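Local coordinates for CG14216 (Drosophila melanogaster, PDB 3P9Y), which dephosphorylates the C-terminal domain of RNA polymerase II in a cis-proline-dependent manner, and probably acts in RNA processing and termination, at residues N21-A26 / V37-T42; I159-N164 / E185-V190. The protein carries 2 engineered substitutions. One frame throughout, in Å; residues are numbered along the deposited sequence.

Read from the N terminus, the chain leaves strand 11-16, passes the loop that meets the bound peptide, and enters helix 22-32. Contact 1 closes the first loop when strand 36-41 comes back along this helix, completing a beta-alpha-beta unit in the core. Contact 2 opens only much later, on helix 149-167, and closes when helix 172-187 ends near its flank, at the surface and just ahead of the last strand, 192-197. The two contacts therefore lie in series, neither nested nor crossed. Their centres are about 18 Å apart, yet they touch where Ala26 CB packs on Ile159 CD1, joining helix 22-32 to helix 149-167 beside the central sheet.

Contact 1 (N21-A26 / V37-T42)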
loop_
_atom_site.group_PDB
_atom_site.type_symbol
_atom_site.label_atom_id
_atom_site.label_comp_id
_atom_site.label_asym_id
_atom_site.label_seq_id
_atom_site.Cartn_x
_atom_site.Cartn_y
_atom_site.Cartn_z
ATOM N N ASN A 21 6.649 -3.396 -3.237
ATOM C CA ASN A 21 7.415 -2.157 -3.207
ATOM C C ASN A 21 6.646 -1.004 -2.573
ATOM O O ASN A 21 6.878 -0.661 -1.418
ATOM C CB ASN A 21 7.847 -1.773 -4.625
ATOM C CG ASN A 21 8.673 -0.505 -4.664
ATOM O OD1 ASN A 21 9.417 -0.201 -3.730
ATOM N ND2 ASN A 21 8.555 0.240 -5.753
ATOM N N ARG A 22 5.729 -0.417 -3.333
ATOM C CA ARG A 22 5.073 0.828 -2.932
ATOM C C ARG A 22 4.264 0.712 -1.639
ATOM O O ARG A 22 4.358 1.578 -0.768
ATOM C CB ARG A 22 4.185 1.333 -4.074
ATOM C CG ARG A 22 4.970 1.847 -5.286
ATOM C CD ARG A 22 4.077 1.998 -6.525
ATOM N NE ARG A 22 3.535 0.712 -6.966
ATOM C CZ ARG A 22 2.636 0.562 -7.937
ATOM N NH1 ARG A 22 2.162 1.618 -8.581
ATOM N NH2 ARG A 22 2.214 -0.650 -8.263
ATOM N N SER A 23 3.469 -0.345 -1.505
ATOM C CA SER A 23 2.630 -0.499 -0.318
ATOM C C SER A 23 3.474 -0.782 0.920
ATOM O O SER A 23 3.104 -0.409 2.025
ATOM C CB SER A 23 1.611 -1.625 -0.501
ATOM O OG SER A 23 2.231 -2.898 -0.453
ATOM N N MET A 24 4.607 -1.442 0.735
ATOM C CA MET A 24 5.441 -1.831 1.867
ATOM C C MET A 24 6.294 -0.670 2.367
ATOM O O MET A 24 6.555 -0.556 3.557
ATOM C CB MET A 24 6.315 -3.027 1.490
ATOM C CG MET A 24 5.503 -4.292 1.269
ATOM S SD MET A 24 4.532 -4.719 2.731
ATOM C CE MET A 24 5.773 -5.572 3.704
ATOM N N GLU A 25 6.724 0.186 1.453
ATOM C CA GLU A 25 7.423 1.403 1.824
ATOM C C GLU A 25 6.478 2.277 2.651
ATOM O O GLU A 25 6.860 2.808 3.700
ATOM C CB GLU A 25 7.868 2.141 0.565
ATOM C CG GLU A 25 8.917 3.197 0.799
ATOM C CD GLU A 25 10.265 2.603 1.153
ATOM O OE1 GLU A 25 10.726 2.845 2.282
ATOM O OE2 GLU A 25 10.855 1.884 0.315
ATOM N N ALA A 26 5.238 2.408 2.182
ATOM C CA ALA A 26 4.226 3.173 2.904
ATOM C C ALA A 26 3.872 2.494 4.226
ATOM O O ALA A 26 3.642 3.164 5.232
ATOM C CB ALA A 26 2.971 3.346 2.051
ATOM N N VAL A 37 -1.674 0.281 10.503
ATOM C CA VAL A 37 -1.660 0.119 9.054
ATOM C C VAL A 37 -1.457 -1.338 8.635
ATOM O O VAL A 37 -0.697 -2.081 9.262
ATOM C CB VAL A 37 -0.568 1.020 8.414
ATOM C CG1 VAL A 37 0.801 0.735 9.032
ATOM C CG2 VAL A 37 -0.534 0.847 6.897
ATOM N N ARG A 38 -2.160 -1.735 7.576
ATOM C CA ARG A 38 -1.972 -3.035 6.936
ATOM C C ARG A 38 -1.783 -2.791 5.448
ATOM O O ARG A 38 -2.176 -1.747 4.944
ATOM C CB ARG A 38 -3.183 -3.946 7.172
ATOM C CG ARG A 38 -3.401 -4.319 8.627
ATOM C CD ARG A 38 -4.509 -5.348 8.784
ATOM N NE ARG A 38 -4.574 -5.885 10.142
ATOM C CZ ARG A 38 -5.196 -5.291 11.157
ATOM N NH1 ARG A 38 -5.813 -4.126 10.982
ATOM N NH2 ARG A 38 -5.200 -5.864 12.355
ATOM N N SER A 39 -1.173 -3.738 4.743
ATOM C CA SER A 39 -0.891 -3.550 3.322
ATOM C C SER A 39 -1.304 -4.758 2.495
ATOM O O SER A 39 -1.309 -5.884 2.988
ATOM C CB SER A 39 0.596 -3.266 3.100
ATOM O OG SER A 39 1.399 -4.314 3.614
ATOM N N TYR A 40 -1.632 -4.508 1.230
ATOM C CA TYR A 40 -2.077 -5.556 0.321
ATOM C C TYR A 40 -1.707 -5.229 -1.126
ATOM O O TYR A 40 -1.341 -4.099 -1.445
ATOM C CB TYR A 40 -3.595 -5.726 0.425
ATOM C CG TYR A 40 -4.086 -5.943 1.832
ATOM C CD1 TYR A 40 -4.143 -7.217 2.377
ATOM C CD2 TYR A 40 -4.483 -4.875 2.620
ATOM C CE1 TYR A 40 -4.583 -7.422 3.669
ATOM C CE2 TYR A 40 -4.927 -5.068 3.912
ATOM C CZ TYR A 40 -4.975 -6.344 4.432
ATOM O OH TYR A 40 -5.414 -6.542 5.720
ATOM N N GLY A 41 -1.803 -6.233 -1.994
ATOM C CA GLY A 41 -1.674 -6.045 -3.426
ATOM C C GLY A 41 -2.980 -6.482 -4.064
ATOM O O GLY A 41 -3.774 -7.152 -3.418
ATOM N N THR A 42 -3.211 -6.110 -5.318
ATOM C CA THR A 42 -4.466 -6.439 -5.989
ATOM C C THR A 42 -4.267 -7.390 -7.171
ATOM O O THR A 42 -5.233 -7.920 -7.714
ATOM C CB THR A 42 -5.184 -5.173 -6.495
ATOM O OG1 THR A 42 -4.280 -4.388 -7.282
ATOM C CG2 THR A 42 -5.693 -4.342 -5.331
#
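Helix 22-26 and strand 37-41 run antiparallel, their axes at 174° and 8.0 Å apart at closest, with Ser23 and Ser39 facing each other at the point of nearest backbone approach. This is the return step of a beta-alpha-beta crossover: strand 11-16 leads into the helix, and strand 36-41 rejoins the sheet parallel to it. Two serines meet at the centre, with a methionine sulfur beside them. Ser23 OG lies 3.9 Å from Ser39 CB and equally far from Tyr40 O, so it only packs there. Met24 reaches the strand with its sulfur: CG lies anti to the carbonyl carbon (chi1 -68°), and the bend at chi2 brings SD to 3.3 Å from Ser39 OG. Asn19 bonds to both serine hydroxyls, Ser39 OG also meeting Lys96 and His27, and Ser23 OG meeting Asp16, which stands where the family has its nucleophilic cysteine and is probably an engineered position. Asn21 N and Arg22 NE bind the peptide's modified side chain, as expected of the phosphate loop in this low-molecular-weight protein tyrosine phosphatase (LMW PTP)-like fold. Helix and strand can thus pack without a direct hydrogen bond when a shared third residue satisfies their buried hydroxyls.

Contact 2 (I159-N164 / E185-V190); sequences ITDMIN and ERRKRV
Asp161 and Arg187 join two consecutive helices, 149-167 and 172-187, which are linked by a short loop and precede the final strand of the LMW PTP-like fold. The charged interaction comes first. Arg187 NH1 donates to Asp161 OD2 over 3.0 Å, with an N-H...O angle of 157°, and this salt bridge is the one direct polar link between the segments. Asp161 OD2 sits at the guanidinium edge, near its plane, yet the two flat groups are turned well apart: OD2 is approached from its anti side, 29° out of the carboxylate plane, so the second carboxylate oxygen takes no share. Arg187 gets there on a folded chain: bends at chi2 (-59°) and chi3 turn the guanidinium back towards helix 149-167.

A water reinforces the pair. It donates to Asp161 OD2 at 2.7 Å and accepts from Arg187 NH2 at 2.9 Å, closing a ring through the two terminal nitrogens, NH1 and NH2, and a single carboxylate oxygen. A leucine at the place of Arg187 would probably leave Asp161 without its charged mate and take from the water its bond to NH2, freeing the carboxylate to turn.

Apolar contact is slight at this surface site: Arg187 also leans on Val158, and, nearer the core, Met162 and Ile163 turn to strand 111-114. Just after Arg187, Lys188 departs from helical backbone angles with a positive phi and folds back, its NZ donating to Glu185 O at 2.9 Å, almost in line with the carbonyl bond.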
loop_
_atom_site.group_PDB
_atom_site.type_symbol
_atom_site.label_atom_id
_atom_site.label_comp_id
_atom_site.label_asym_id
_atom_site.label_seq_id
_atom_site.Cartn_x
_atom_site.Cartn_y
_atom_site.Cartn_z
ATOM N N ILE A 159 1.896 10.046 1.235
ATOM C CA ILE A 159 0.744 9.341 1.758
ATOM C C ILE A 159 0.635 9.588 3.254
ATOM O O ILE A 159 -0.461 9.755 3.786
ATOM C CB ILE A 159 0.854 7.841 1.481
ATOM C CG1 ILE A 159 0.600 7.578 -0.005
ATOM C CG2 ILE A 159 -0.132 7.059 2.335
ATOM C CD1 ILE A 159 0.956 6.178 -0.445
ATOM N N THR A 160 1.777 9.613 3.934
ATOM C CA THR A 160 1.781 9.798 5.377
ATOM C C THR A 160 1.328 11.211 5.739
ATOM O O THR A 160 0.576 11.392 6.690
ATOM C CB THR A 160 3.164 9.510 5.985
ATOM O OG1 THR A 160 3.494 8.132 5.779
ATOM C CG2 THR A 160 3.161 9.799 7.476
ATOM N N ASP A 161 1.777 12.208 4.982
ATOM C CA ASP A 161 1.298 13.574 5.184
ATOM C C ASP A 161 -0.216 13.632 5.033
ATOM O O ASP A 161 -0.899 14.321 5.792
ATOM C CB ASP A 161 1.937 14.538 4.187
ATOM C CG ASP A 161 3.411 14.764 4.452
ATOM O OD1 ASP A 161 3.850 14.604 5.611
ATOM O OD2 ASP A 161 4.131 15.111 3.496
ATOM N N MET A 162 -0.737 12.907 4.050
ATOM C CA MET A 162 -2.173 12.905 3.804
ATOM C C MET A 162 -2.927 12.277 4.975
ATOM O O MET A 162 -3.924 12.823 5.440
ATOM C CB MET A 162 -2.497 12.146 2.524
ATOM C CG MET A 162 -3.973 12.172 2.192
ATOM S SD MET A 162 -4.383 11.276 0.688
ATOM C CE MET A 162 -4.140 9.580 1.216
ATOM N N ILE A 163 -2.451 11.127 5.447
ATOM C CA ILE A 163 -3.120 10.419 6.535
ATOM C C ILE A 163 -3.025 11.234 7.822
ATOM O O ILE A 163 -3.979 11.324 8.582
ATOM C CB ILE A 163 -2.517 9.019 6.769
ATOM C CG1 ILE A 163 -2.663 8.148 5.515
ATOM C CG2 ILE A 163 -3.186 8.349 7.964
ATOM C CD1 ILE A 163 -4.094 7.742 5.193
ATOM N N ASN A 164 -1.864 11.831 8.059
ATOM C CA ASN A 164 -1.668 12.681 9.220
ATOM C C ASN A 164 -2.705 13.803 9.252
ATOM O O ASN A 164 -3.278 14.092 10.295
ATOM C CB ASN A 164 -0.254 13.262 9.213
ATOM C CG ASN A 164 0.103 13.937 10.515
ATOM O OD1 ASN A 164 0.032 13.327 11.589
ATOM N ND2 ASN A 164 0.492 15.209 10.435
ATOM N N GLU A 185 -4.534 21.140 -3.746
ATOM C CA GLU A 185 -4.094 22.475 -4.111
ATOM C C GLU A 185 -2.687 22.769 -3.586
ATOM O O GLU A 185 -1.902 23.440 -4.251
ATOM C CB GLU A 185 -5.079 23.519 -3.584
ATOM C CG GLU A 185 -6.429 23.494 -4.302
ATOM C CD GLU A 185 -7.370 24.599 -3.854
ATOM O OE1 GLU A 185 -6.942 25.489 -3.096
ATOM O OE2 GLU A 185 -8.544 24.579 -4.267
ATOM N N ARG A 186 -2.367 22.258 -2.402
ATOM C CA ARG A 186 -1.102 22.590 -1.754
ATOM C C ARG A 186 0.044 21.717 -2.254
ATOM O O ARG A 186 1.172 22.186 -2.397
ATOM C CB ARG A 186 -1.230 22.455 -0.236
ATOM C CG ARG A 186 -0.015 22.971 0.523
ATOM C CD ARG A 186 -0.383 23.425 1.936
ATOM N NE ARG A 186 0.786 23.842 2.713
ATOM C CZ ARG A 186 1.652 22.994 3.257
ATOM N NH1 ARG A 186 1.487 21.684 3.095
ATOM N NH2 ARG A 186 2.685 23.450 3.954
ATOM N N ARG A 187 -0.255 20.449 -2.519
ATOM C CA ARG A 187 0.760 19.473 -2.891
ATOM C C ARG A 187 0.761 19.221 -4.405
ATOM O O ARG A 187 1.606 18.493 -4.925
ATOM C CB ARG A 187 0.517 18.163 -2.136
ATOM C CG ARG A 187 0.379 18.333 -0.623
ATOM C CD ARG A 187 1.632 18.959 -0.017
ATOM N NE ARG A 187 2.830 18.212 -0.393
ATOM C CZ ARG A 187 3.342 17.202 0.308
ATOM N NH1 ARG A 187 2.775 16.800 1.442
ATOM N NH2 ARG A 187 4.431 16.589 -0.127
ATOM N N LYS A 188 -0.200 19.826 -5.098
ATOM C CA LYS A 188 -0.292 19.742 -6.555
ATOM C C LYS A 188 -0.390 18.305 -7.050
ATOM O O LYS A 188 0.269 17.932 -8.020
ATOM C CB LYS A 188 0.920 20.415 -7.206
ATOM C CG LYS A 188 1.307 21.743 -6.576
ATOM C CD LYS A 188 0.203 22.779 -6.692
ATOM C CE LYS A 188 0.628 24.103 -6.056
ATOM N NZ LYS A 188 -0.446 25.131 -6.115
ATOM N N ARG A 189 -1.204 17.497 -6.377
ATOM C CA ARG A 189 -1.445 16.127 -6.810
ATOM C C ARG A 189 -2.935 15.839 -6.800
ATOM O O ARG A 189 -3.664 16.316 -5.929
ATOM C CB ARG A 189 -0.750 15.130 -5.887
ATOM C CG ARG A 189 0.762 15.226 -5.869
ATOM C CD ARG A 189 1.314 14.416 -4.701
ATOM N NE ARG A 189 2.738 14.652 -4.475
ATOM C CZ ARG A 189 3.709 13.891 -4.970
ATOM N NH1 ARG A 189 3.428 12.827 -5.722
ATOM N NH2 ARG A 189 4.972 14.192 -4.703
ATOM N N VAL A 190 -3.386 15.054 -7.766
ATOM C CA VAL A 190 -4.777 14.657 -7.810
ATOM C C VAL A 190 -4.984 13.442 -6.912
ATOM O O VAL A 190 -4.197 12.497 -6.921
ATOM C CB VAL A 190 -5.226 14.330 -9.243
ATOM C CG1 VAL A 190 -6.604 13.707 -9.239
ATOM C CG2 VAL A 190 -5.207 15.593 -10.092
HETATM O O HOH W 1 5.742 14.493 1.441
#